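Local structure of L-2,4-diaminobutyric acid acetyltransferase (Geobacillus sp., 6SLL) at residues Gly118-Ile122 / Ile173-Asp179. The protein catalyses the transfer of an acetyl group from acetyl coenzyme A to L-2,4-diaminobutyric acid, a step in the biosynthesis of the chemical chaperone ectoine. Where two conformers were deposited one is given. Numbering follows the deposited sequence.
Sequences GVRFI and IGPFFND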
# COMPACT_ATOMS: atom_id res chain seq x y z
N GLY B 118 -20.52 -6.47 1.58
CA GLY B 118 -20.89 -5.62 0.47
C GLY B 118 -19.90 -5.64 -0.73
O GLY B 118 -20.17 -4.88 -1.66
N VAL B 119 -18.83 -6.37 -0.66
CA VAL B 119 -17.94 -6.42 -1.78
C VAL B 119 -18.65 -7.15 -2.91
O VAL B 119 -19.12 -8.29 -2.78
CB VAL B 119 -16.65 -7.13 -1.41
CG1 VAL B 119 -15.85 -7.52 -2.66
CG2 VAL B 119 -15.80 -6.29 -0.49
N ARG B 120 -18.73 -6.49 -4.05
CA ARG B 120 -19.38 -7.05 -5.19
C ARG B 120 -18.42 -7.56 -6.27
O ARG B 120 -18.82 -8.40 -7.09
CB ARG B 120 -20.37 -6.04 -5.74
CG ARG B 120 -21.57 -6.59 -6.50
CD ARG B 120 -22.50 -5.48 -7.00
NE ARG B 120 -23.43 -6.11 -7.90
CZ ARG B 120 -23.61 -5.86 -9.17
NH1 ARG B 120 -23.01 -4.73 -9.72
NH2 ARG B 120 -24.54 -6.50 -9.84
N PHE B 121 -17.15 -7.11 -6.25
CA PHE B 121 -16.13 -7.57 -7.16
C PHE B 121 -14.80 -7.76 -6.46
O PHE B 121 -14.51 -6.92 -5.58
CB PHE B 121 -15.91 -6.56 -8.32
CG PHE B 121 -17.12 -6.42 -9.23
CD1 PHE B 121 -17.22 -7.21 -10.33
CD2 PHE B 121 -18.03 -5.47 -8.99
CE1 PHE B 121 -18.31 -7.14 -11.19
CE2 PHE B 121 -19.14 -5.31 -9.86
CZ PHE B 121 -19.26 -6.21 -10.93
N ILE B 122 -14.02 -8.73 -6.89
CA ILE B 122 -12.60 -8.76 -6.59
C ILE B 122 -11.87 -8.34 -7.85
O ILE B 122 -12.18 -8.84 -8.96
CB ILE B 122 -12.16 -10.14 -6.16
CG1 ILE B 122 -12.69 -10.48 -4.75
CG2 ILE B 122 -10.68 -10.30 -6.26
CD1 ILE B 122 -12.47 -11.95 -4.36
N ILE B 173 -13.49 -10.37 -10.89
CA ILE B 173 -14.37 -11.48 -10.52
C ILE B 173 -15.61 -10.94 -9.88
O ILE B 173 -15.55 -10.15 -8.95
CB ILE B 173 -13.69 -12.40 -9.57
CG1 ILE B 173 -12.39 -13.04 -10.19
CG2 ILE B 173 -14.61 -13.52 -9.09
CD1 ILE B 173 -11.47 -13.61 -9.19
N GLY B 174 -16.75 -11.27 -10.44
CA GLY B 174 -18.01 -10.74 -10.01
C GLY B 174 -18.95 -10.52 -11.12
O GLY B 174 -18.63 -10.72 -12.28
N PRO B 175 -20.20 -10.03 -10.79
CA PRO B 175 -20.61 -9.57 -9.45
C PRO B 175 -21.00 -10.70 -8.56
O PRO B 175 -21.56 -11.71 -8.93
CB PRO B 175 -21.84 -8.75 -9.74
CG PRO B 175 -22.40 -9.34 -11.05
CD PRO B 175 -21.21 -9.73 -11.82
N PHE B 176 -20.66 -10.53 -7.25
CA PHE B 176 -20.98 -11.56 -6.25
C PHE B 176 -22.45 -11.58 -5.91
O PHE B 176 -22.96 -12.56 -5.38
CB PHE B 176 -20.16 -11.41 -4.96
CG PHE B 176 -18.77 -11.73 -5.17
CD1 PHE B 176 -18.38 -13.01 -5.28
CD2 PHE B 176 -17.81 -10.81 -5.09
CE1 PHE B 176 -17.05 -13.35 -5.48
CE2 PHE B 176 -16.51 -11.14 -5.21
CZ PHE B 176 -16.06 -12.34 -5.51
N PHE B 177 -23.17 -10.48 -6.17
CA PHE B 177 -24.56 -10.41 -5.85
C PHE B 177 -25.22 -9.42 -6.76
O PHE B 177 -24.58 -8.55 -7.38
CB PHE B 177 -24.87 -10.09 -4.39
CG PHE B 177 -24.33 -8.81 -3.87
CD1 PHE B 177 -23.02 -8.68 -3.40
CD2 PHE B 177 -25.04 -7.67 -3.80
CE1 PHE B 177 -22.46 -7.48 -2.95
CE2 PHE B 177 -24.50 -6.43 -3.39
CZ PHE B 177 -23.24 -6.39 -2.95
N ASN B 178 -26.53 -9.51 -6.90
CA ASN B 178 -27.36 -8.66 -7.82
C ASN B 178 -27.49 -7.27 -7.30
O ASN B 178 -27.37 -6.97 -6.14
CB ASN B 178 -28.73 -9.29 -7.96
CG ASN B 178 -28.70 -10.47 -8.89
OD1 ASN B 178 -28.95 -10.35 -10.12
ND2 ASN B 178 -28.58 -11.67 -8.32
N ASP B 179 -27.73 -6.35 -8.26
CA ASP B 179 -28.23 -5.00 -7.96
C ASP B 179 -29.63 -5.03 -7.43
O ASP B 179 -30.53 -5.64 -7.94
CB ASP B 179 -28.15 -4.24 -9.30
CG ASP B 179 -26.57 -3.89 -9.56
OD1 ASP B 179 -25.92 -3.20 -8.68
OD2 ASP B 179 -26.02 -4.32 -10.59
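The extended side chain of Arg120 forms a salt bridge from NH2 to Asp179 OD2 (2.7 Å) and a hydrogen bond from NE to Phe177 O (2.7 Å). Pro175 CB lies over the guanidinium face opposite Asp179. Backbone bonds follow. Ile122 and Ile173 make an antiparallel hydrogen-bonded pair, with Ile122 N to Ile173 O at 2.9 Å and Ile173 N to Ile122 O at 2.8 Å. Beyond it the ladder stops, but Phe176 N still reaches Arg120 O (2.8 Å). Gly174 and the cis peptide before Pro175 lie between these bonds. A CB on Gly174 would clash with Phe121 CD1 and Arg120 O. Further out, Pro175 CA makes a CH-pi contact with the Phe121 ring, and Arg120 CG makes one with the Phe177 ring. Phe176 packs against Ile122 and helix 131-144. The contact joins the start of strand 121-125 to the C-terminal tail leaving strand 168-173, neighbouring strands in the central mixed sheet of the GNAT fold.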